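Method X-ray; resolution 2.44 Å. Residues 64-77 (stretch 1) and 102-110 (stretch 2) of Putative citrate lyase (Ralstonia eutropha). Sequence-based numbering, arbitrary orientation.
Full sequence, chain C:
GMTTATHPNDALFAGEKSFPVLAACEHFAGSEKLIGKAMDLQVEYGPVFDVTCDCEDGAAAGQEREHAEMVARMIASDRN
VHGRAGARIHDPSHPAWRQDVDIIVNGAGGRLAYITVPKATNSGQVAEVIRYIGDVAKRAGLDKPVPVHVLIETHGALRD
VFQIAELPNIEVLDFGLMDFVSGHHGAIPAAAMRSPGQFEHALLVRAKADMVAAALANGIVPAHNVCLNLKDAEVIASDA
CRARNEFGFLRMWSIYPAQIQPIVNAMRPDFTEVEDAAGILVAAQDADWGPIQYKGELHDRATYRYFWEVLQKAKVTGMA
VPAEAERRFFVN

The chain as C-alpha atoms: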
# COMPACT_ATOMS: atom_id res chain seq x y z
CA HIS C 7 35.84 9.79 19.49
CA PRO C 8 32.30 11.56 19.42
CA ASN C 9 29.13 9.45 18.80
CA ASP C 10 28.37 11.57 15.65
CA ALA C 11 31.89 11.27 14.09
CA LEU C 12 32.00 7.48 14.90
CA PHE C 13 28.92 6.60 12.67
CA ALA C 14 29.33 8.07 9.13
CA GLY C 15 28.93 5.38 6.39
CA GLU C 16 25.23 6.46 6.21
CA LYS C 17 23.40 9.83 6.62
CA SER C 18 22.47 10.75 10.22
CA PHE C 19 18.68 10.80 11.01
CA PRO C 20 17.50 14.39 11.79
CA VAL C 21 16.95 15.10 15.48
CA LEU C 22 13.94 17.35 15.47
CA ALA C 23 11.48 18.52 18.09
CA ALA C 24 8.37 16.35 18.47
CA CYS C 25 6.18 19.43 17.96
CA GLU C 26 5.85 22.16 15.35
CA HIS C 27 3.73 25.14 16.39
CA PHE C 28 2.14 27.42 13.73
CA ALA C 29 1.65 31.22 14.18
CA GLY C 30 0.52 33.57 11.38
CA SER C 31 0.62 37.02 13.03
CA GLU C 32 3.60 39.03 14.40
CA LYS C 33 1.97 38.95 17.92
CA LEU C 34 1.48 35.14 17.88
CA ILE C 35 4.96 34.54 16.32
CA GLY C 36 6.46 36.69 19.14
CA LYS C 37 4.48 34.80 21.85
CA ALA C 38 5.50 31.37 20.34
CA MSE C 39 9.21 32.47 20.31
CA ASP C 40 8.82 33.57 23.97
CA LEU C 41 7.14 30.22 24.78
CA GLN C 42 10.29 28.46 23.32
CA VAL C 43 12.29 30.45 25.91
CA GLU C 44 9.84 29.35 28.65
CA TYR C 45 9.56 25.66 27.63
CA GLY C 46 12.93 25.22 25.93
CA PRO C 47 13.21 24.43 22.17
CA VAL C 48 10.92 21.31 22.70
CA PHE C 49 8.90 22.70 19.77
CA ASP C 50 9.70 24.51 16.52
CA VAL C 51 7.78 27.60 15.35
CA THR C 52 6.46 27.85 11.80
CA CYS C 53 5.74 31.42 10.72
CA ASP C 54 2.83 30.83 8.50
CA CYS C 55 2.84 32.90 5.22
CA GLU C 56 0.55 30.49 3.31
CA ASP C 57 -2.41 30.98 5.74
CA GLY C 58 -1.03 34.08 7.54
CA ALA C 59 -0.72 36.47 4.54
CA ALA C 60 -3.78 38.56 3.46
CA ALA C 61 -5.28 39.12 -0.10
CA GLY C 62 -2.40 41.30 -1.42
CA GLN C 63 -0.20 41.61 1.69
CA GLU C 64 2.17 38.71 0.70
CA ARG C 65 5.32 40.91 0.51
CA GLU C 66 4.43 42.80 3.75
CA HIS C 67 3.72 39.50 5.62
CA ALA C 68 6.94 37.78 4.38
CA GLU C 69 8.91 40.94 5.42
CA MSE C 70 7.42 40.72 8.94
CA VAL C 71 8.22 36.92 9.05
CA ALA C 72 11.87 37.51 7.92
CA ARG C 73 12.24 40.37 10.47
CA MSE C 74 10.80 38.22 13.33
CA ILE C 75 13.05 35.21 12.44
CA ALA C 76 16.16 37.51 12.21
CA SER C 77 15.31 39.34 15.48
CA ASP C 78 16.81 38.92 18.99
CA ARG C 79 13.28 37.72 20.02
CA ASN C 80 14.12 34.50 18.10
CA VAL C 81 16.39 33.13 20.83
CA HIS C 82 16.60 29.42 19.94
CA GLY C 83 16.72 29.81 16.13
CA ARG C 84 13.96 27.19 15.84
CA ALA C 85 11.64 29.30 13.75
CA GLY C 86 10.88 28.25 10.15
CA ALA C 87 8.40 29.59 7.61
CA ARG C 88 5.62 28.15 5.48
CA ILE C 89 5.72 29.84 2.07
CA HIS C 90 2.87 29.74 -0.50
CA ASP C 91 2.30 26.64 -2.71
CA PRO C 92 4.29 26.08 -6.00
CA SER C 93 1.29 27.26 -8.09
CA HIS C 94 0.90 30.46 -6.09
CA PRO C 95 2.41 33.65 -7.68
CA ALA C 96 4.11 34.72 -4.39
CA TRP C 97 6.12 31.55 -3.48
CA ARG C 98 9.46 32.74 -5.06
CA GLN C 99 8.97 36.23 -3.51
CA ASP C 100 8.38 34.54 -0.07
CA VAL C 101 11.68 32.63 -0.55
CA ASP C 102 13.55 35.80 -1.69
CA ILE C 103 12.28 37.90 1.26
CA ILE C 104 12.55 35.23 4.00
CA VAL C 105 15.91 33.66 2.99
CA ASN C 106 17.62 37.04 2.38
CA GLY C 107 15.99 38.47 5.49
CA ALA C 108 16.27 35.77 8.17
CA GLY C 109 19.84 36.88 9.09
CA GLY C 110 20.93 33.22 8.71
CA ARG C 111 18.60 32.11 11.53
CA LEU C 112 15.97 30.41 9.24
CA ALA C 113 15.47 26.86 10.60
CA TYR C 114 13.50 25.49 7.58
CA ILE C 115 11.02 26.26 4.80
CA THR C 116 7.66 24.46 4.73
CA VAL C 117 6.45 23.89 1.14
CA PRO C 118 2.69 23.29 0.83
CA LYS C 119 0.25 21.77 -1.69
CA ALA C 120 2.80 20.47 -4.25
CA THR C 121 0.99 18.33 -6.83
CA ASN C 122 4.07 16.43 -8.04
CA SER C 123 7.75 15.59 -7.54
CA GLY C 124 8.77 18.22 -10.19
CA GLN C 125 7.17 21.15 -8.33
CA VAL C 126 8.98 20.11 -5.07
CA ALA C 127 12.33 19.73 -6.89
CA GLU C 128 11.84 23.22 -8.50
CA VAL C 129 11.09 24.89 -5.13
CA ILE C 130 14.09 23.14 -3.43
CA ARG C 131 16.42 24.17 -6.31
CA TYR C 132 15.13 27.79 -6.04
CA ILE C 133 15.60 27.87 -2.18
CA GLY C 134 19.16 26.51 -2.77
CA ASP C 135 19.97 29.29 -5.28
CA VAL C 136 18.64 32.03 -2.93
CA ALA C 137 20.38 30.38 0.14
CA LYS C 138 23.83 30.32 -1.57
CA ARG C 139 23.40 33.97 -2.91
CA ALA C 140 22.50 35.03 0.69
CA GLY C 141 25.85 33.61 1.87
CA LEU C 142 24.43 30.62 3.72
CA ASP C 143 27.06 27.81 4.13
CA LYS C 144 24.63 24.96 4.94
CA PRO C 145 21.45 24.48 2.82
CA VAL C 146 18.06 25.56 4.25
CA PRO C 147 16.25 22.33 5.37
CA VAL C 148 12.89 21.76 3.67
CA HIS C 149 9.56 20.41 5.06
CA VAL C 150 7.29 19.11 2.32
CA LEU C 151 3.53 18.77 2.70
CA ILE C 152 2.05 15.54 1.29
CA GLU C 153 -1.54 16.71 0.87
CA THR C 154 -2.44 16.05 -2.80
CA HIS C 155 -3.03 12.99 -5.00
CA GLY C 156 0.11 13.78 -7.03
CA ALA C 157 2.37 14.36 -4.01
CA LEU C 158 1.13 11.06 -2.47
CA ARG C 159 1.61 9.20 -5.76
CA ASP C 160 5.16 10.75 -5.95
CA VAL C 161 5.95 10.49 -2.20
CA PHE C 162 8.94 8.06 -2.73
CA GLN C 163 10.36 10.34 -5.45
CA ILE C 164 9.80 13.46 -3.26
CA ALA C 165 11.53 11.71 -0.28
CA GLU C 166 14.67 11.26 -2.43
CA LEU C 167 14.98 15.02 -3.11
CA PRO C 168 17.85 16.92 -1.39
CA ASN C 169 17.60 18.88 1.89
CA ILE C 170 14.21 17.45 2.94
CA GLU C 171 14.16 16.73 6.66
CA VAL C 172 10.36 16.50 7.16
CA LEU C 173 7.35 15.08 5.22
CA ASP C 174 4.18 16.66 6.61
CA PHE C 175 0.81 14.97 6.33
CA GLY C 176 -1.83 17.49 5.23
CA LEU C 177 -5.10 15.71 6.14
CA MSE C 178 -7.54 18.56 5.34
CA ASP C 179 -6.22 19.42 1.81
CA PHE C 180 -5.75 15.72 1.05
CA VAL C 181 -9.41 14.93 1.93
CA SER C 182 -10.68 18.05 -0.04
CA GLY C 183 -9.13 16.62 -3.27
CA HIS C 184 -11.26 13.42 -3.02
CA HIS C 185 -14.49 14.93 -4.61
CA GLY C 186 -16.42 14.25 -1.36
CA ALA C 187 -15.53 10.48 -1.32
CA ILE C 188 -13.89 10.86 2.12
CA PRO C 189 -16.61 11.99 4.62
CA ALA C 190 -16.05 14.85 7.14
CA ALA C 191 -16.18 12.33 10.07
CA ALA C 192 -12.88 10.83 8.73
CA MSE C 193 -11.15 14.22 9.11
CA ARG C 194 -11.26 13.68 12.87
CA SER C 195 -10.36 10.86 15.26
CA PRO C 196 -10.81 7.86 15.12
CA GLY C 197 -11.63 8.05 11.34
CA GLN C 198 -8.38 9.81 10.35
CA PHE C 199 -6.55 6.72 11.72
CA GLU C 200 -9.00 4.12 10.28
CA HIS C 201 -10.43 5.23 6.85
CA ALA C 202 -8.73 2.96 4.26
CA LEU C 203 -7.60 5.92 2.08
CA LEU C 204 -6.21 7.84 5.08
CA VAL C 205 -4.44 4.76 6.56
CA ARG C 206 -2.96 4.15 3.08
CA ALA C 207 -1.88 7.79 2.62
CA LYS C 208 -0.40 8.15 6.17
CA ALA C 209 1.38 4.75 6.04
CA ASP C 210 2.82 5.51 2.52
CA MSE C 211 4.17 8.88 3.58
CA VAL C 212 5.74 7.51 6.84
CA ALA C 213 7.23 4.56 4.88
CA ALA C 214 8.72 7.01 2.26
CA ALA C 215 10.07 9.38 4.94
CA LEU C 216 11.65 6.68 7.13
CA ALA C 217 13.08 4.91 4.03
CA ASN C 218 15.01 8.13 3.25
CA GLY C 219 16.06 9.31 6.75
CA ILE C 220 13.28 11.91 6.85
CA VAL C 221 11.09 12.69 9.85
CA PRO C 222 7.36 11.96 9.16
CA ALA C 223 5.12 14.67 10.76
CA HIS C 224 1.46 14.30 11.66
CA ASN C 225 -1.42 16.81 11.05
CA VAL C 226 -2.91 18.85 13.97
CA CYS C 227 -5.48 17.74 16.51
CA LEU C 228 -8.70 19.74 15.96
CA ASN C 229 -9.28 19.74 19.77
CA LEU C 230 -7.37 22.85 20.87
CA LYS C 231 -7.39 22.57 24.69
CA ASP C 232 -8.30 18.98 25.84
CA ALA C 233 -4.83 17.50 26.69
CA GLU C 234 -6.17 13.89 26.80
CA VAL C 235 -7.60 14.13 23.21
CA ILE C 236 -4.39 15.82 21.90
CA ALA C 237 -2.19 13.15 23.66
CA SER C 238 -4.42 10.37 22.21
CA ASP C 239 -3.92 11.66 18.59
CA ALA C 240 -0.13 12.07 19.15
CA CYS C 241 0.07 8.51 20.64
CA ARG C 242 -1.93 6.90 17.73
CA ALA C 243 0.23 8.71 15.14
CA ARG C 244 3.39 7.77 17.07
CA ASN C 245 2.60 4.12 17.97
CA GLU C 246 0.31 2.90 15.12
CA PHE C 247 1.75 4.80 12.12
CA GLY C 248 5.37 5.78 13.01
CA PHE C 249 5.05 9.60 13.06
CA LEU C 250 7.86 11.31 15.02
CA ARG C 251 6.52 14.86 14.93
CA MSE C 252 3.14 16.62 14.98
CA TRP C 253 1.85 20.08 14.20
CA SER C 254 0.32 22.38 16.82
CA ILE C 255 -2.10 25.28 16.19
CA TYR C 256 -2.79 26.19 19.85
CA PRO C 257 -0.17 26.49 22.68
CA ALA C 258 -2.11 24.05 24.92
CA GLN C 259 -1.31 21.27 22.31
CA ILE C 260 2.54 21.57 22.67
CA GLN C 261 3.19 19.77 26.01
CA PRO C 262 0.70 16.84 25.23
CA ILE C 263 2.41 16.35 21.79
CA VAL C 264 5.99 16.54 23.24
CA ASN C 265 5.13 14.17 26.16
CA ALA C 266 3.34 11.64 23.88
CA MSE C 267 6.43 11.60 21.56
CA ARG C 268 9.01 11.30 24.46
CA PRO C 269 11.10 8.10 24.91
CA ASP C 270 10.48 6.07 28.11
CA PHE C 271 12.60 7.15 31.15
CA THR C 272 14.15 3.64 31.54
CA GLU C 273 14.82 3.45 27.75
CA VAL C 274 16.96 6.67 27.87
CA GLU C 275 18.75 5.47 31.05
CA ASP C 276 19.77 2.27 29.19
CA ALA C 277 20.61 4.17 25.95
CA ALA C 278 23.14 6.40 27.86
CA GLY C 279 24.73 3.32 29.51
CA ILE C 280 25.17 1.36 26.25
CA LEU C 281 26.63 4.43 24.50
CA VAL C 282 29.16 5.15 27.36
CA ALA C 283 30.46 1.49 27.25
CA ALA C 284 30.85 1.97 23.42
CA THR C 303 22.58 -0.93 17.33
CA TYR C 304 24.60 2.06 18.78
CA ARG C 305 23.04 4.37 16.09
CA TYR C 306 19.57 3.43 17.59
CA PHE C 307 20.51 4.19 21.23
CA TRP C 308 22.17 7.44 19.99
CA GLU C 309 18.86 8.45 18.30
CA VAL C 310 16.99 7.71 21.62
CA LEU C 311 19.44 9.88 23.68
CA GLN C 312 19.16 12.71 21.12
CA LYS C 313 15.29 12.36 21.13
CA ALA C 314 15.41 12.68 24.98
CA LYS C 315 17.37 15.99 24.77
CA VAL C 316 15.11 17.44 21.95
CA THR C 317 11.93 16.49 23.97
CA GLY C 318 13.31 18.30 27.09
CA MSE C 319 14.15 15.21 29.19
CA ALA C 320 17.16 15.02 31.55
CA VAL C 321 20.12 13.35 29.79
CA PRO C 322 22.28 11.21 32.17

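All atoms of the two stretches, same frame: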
# COMPACT_ATOMS: atom_id res chain seq x y z
N GLU C 64 1.16 39.77 0.73
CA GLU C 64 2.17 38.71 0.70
C GLU C 64 3.57 39.21 0.95
O GLU C 64 4.27 38.59 1.75
CB GLU C 64 2.14 37.90 -0.62
CG GLU C 64 0.88 37.07 -0.80
CD GLU C 64 -0.27 37.77 -1.50
OE1 GLU C 64 -0.09 38.93 -1.93
OE2 GLU C 64 -1.34 37.14 -1.64
N ARG C 65 4.00 40.31 0.30
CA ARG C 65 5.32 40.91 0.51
C ARG C 65 5.45 41.41 1.96
O ARG C 65 6.40 41.04 2.65
CB ARG C 65 5.59 42.04 -0.49
CG ARG C 65 6.73 42.98 -0.05
CD ARG C 65 7.29 43.87 -1.15
NE ARG C 65 7.99 43.11 -2.18
CZ ARG C 65 9.26 42.69 -2.10
NH1 ARG C 65 9.99 42.98 -1.02
NH2 ARG C 65 9.80 41.99 -3.09
N GLU C 66 4.48 42.22 2.42
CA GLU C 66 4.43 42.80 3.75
C GLU C 66 4.50 41.71 4.85
O GLU C 66 5.24 41.89 5.84
CB GLU C 66 3.13 43.62 3.88
CG GLU C 66 2.98 44.38 5.18
CD GLU C 66 1.61 45.00 5.43
OE1 GLU C 66 0.84 45.19 4.45
OE2 GLU C 66 1.32 45.32 6.60
N HIS C 67 3.76 40.61 4.68
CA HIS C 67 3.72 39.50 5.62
C HIS C 67 5.02 38.74 5.64
O HIS C 67 5.49 38.41 6.74
CB HIS C 67 2.57 38.56 5.29
CG HIS C 67 2.23 37.67 6.44
ND1 HIS C 67 2.87 36.45 6.64
CD2 HIS C 67 1.31 37.85 7.41
CE1 HIS C 67 2.33 35.95 7.73
NE2 HIS C 67 1.37 36.74 8.22
N ALA C 68 5.63 38.47 4.45
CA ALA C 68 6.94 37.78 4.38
C ALA C 68 8.05 38.66 5.01
O ALA C 68 8.91 38.14 5.71
CB ALA C 68 7.28 37.40 2.94
N GLU C 69 7.97 39.98 4.83
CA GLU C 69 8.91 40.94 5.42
C GLU C 69 8.85 40.91 6.94
O GLU C 69 9.88 40.99 7.60
CB GLU C 69 8.63 42.36 4.92
CG GLU C 69 9.22 42.61 3.54
CD GLU C 69 8.78 43.87 2.83
OE1 GLU C 69 7.94 44.61 3.39
OE2 GLU C 69 9.28 44.12 1.71
N MSE C 70 7.62 40.79 7.49
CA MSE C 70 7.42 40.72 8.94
C MSE C 70 8.02 39.38 9.42
O MSE C 70 8.76 39.37 10.39
CB MSE C 70 5.91 40.86 9.28
CG MSE C 70 5.57 40.62 10.74
SE MSE C 70 5.44 38.73 11.17
CE MSE C 70 3.61 38.29 10.42
N VAL C 71 7.74 38.27 8.69
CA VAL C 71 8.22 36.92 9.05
C VAL C 71 9.77 36.94 9.09
O VAL C 71 10.34 36.61 10.13
CB VAL C 71 7.64 35.84 8.09
CG1 VAL C 71 8.43 34.52 8.14
CG2 VAL C 71 6.16 35.59 8.37
N ALA C 72 10.42 37.41 8.01
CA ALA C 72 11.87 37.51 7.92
C ALA C 72 12.45 38.32 9.08
O ALA C 72 13.39 37.87 9.72
CB ALA C 72 12.27 38.15 6.60
N ARG C 73 11.84 39.49 9.38
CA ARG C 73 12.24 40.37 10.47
C ARG C 73 12.15 39.65 11.83
O ARG C 73 13.07 39.74 12.62
CB ARG C 73 11.40 41.67 10.45
CG ARG C 73 11.69 42.60 11.64
CD ARG C 73 10.99 43.95 11.61
NE ARG C 73 9.57 43.89 11.27
CZ ARG C 73 8.58 43.59 12.12
NH1 ARG C 73 8.84 43.29 13.39
NH2 ARG C 73 7.32 43.56 11.70
N MSE C 74 11.05 38.95 12.09
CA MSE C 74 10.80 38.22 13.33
C MSE C 74 11.82 37.11 13.50
O MSE C 74 12.37 36.96 14.58
CB MSE C 74 9.36 37.64 13.33
CG MSE C 74 8.30 38.74 13.52
SE MSE C 74 8.57 39.82 15.14
CE MSE C 74 7.93 38.60 16.43
N ILE C 75 12.10 36.34 12.42
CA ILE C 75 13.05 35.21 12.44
C ILE C 75 14.50 35.75 12.68
O ILE C 75 15.25 35.15 13.42
CB ILE C 75 12.90 34.32 11.16
CG1 ILE C 75 11.55 33.56 11.18
CG2 ILE C 75 14.06 33.33 11.02
CD1 ILE C 75 11.24 32.70 9.94
N ALA C 76 14.84 36.89 12.08
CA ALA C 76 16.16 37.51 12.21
C ALA C 76 16.36 38.16 13.57
O ALA C 76 17.50 38.33 14.00
CB ALA C 76 16.36 38.55 11.12
N SER C 77 15.27 38.57 14.24
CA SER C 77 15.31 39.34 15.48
C SER C 77 15.87 38.59 16.67
O SER C 77 15.91 37.36 16.67
CB SER C 77 13.92 39.88 15.83
OG SER C 77 13.09 38.85 16.32
N ASP C 102 12.63 34.66 -1.59
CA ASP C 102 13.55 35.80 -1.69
C ASP C 102 13.58 36.62 -0.40
O ASP C 102 14.64 36.79 0.20
CB ASP C 102 13.15 36.73 -2.84
CG ASP C 102 13.17 36.11 -4.22
OD1 ASP C 102 13.77 35.02 -4.37
OD2 ASP C 102 12.57 36.71 -5.14
N ILE C 103 12.41 37.06 0.07
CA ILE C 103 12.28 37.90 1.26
C ILE C 103 12.74 37.19 2.54
O ILE C 103 13.52 37.76 3.30
CB ILE C 103 10.83 38.46 1.42
CG1 ILE C 103 10.46 39.40 0.23
CG2 ILE C 103 10.66 39.18 2.75
CD1 ILE C 103 8.95 39.68 0.13
N ILE C 104 12.24 35.96 2.78
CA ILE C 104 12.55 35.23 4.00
C ILE C 104 14.02 34.75 4.03
O ILE C 104 14.69 34.98 5.03
CB ILE C 104 11.53 34.10 4.29
CG1 ILE C 104 10.13 34.72 4.49
CG2 ILE C 104 11.94 33.28 5.53
CD1 ILE C 104 8.96 33.76 4.33
N VAL C 105 14.53 34.16 2.97
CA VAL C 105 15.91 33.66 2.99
C VAL C 105 16.89 34.83 3.12
O VAL C 105 17.74 34.79 4.01
CB VAL C 105 16.25 32.71 1.82
CG1 VAL C 105 17.74 32.36 1.82
CG2 VAL C 105 15.40 31.43 1.88
N ASN C 106 16.72 35.90 2.31
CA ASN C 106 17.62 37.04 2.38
C ASN C 106 17.47 37.84 3.67
O ASN C 106 18.44 38.47 4.11
CB ASN C 106 17.45 37.95 1.17
CG ASN C 106 17.91 37.30 -0.11
OD1 ASN C 106 19.04 36.83 -0.22
ND2 ASN C 106 17.04 37.27 -1.11
N GLY C 107 16.30 37.72 4.30
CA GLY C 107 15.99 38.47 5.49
C GLY C 107 16.22 37.82 6.83
O GLY C 107 16.40 38.54 7.81
N ALA C 108 16.20 36.49 6.89
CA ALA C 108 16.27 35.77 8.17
C ALA C 108 17.57 35.92 8.96
O ALA C 108 17.68 35.31 10.03
CB ALA C 108 16.00 34.30 7.94
N GLY C 109 18.54 36.69 8.45
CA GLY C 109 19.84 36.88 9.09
C GLY C 109 20.57 35.58 9.41
O GLY C 109 21.31 35.51 10.41
N GLY C 110 20.33 34.55 8.58
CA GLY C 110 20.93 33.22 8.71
C GLY C 110 20.34 32.36 9.83
O GLY C 110 20.89 31.31 10.16

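How can two helices come so close? Helix 64-76 and helix 102-107 run nearly parallel, at 19°, with axes 8.2 Å apart at closest approach. A72 and A76 on the first helix bring small side chains to this part, as A108 does on the other stretch: the CA atoms of A72 and I104 lie 4.6 Å apart, and those of A76 and A108 4.4 Å. No hydrogen bond crosses the contact, which rests on packing.

What does I103 do with its side chain? It is the knob of the contact, seated among R65, A68, E69 and A72. With chi1 at m and chi2 at t, I103 CG2 lies 3.8 Å from A68 CB and 3.5 Å from the backbone N of E69, while I103 CD1 extends to 3.6 Å from R65 NH1, over one face of the guanidinium. The CA-to-CB bond of R65 points sideways to the other stretch, but its t, t, m chain brings its end nearer. There R65 NH1 forms a salt bridge with E69 OE2 at 3.0 Å, one helical turn on, so the charged pair borders the apolar knob.

How does I104 reach the other helix when its CA-to-CB bond points sideways? Its m, t conformation carries I104 CD1 to 3.9 Å from V71 CG1, and I104 CG1 lies 4.2 Å from A68 CB. I75, also m, t, continues this apolar layer, placing I75 CG2 3.8 Å from A108 CB.

Why does glycine suit the end of the second helix? A CB on G107 would point toward the first helix and fall 2.6 Å from A72 CB, a clash. G107 O approaches A76 CB to 3.3 Å. A76 CA makes a CA-H...O contact with A108 O at 3.5 Å. G109 then leaves helical geometry with positive phi, which itself favours glycine; a CB on G109 would sit tightly, 3.5 Å from A76 CB.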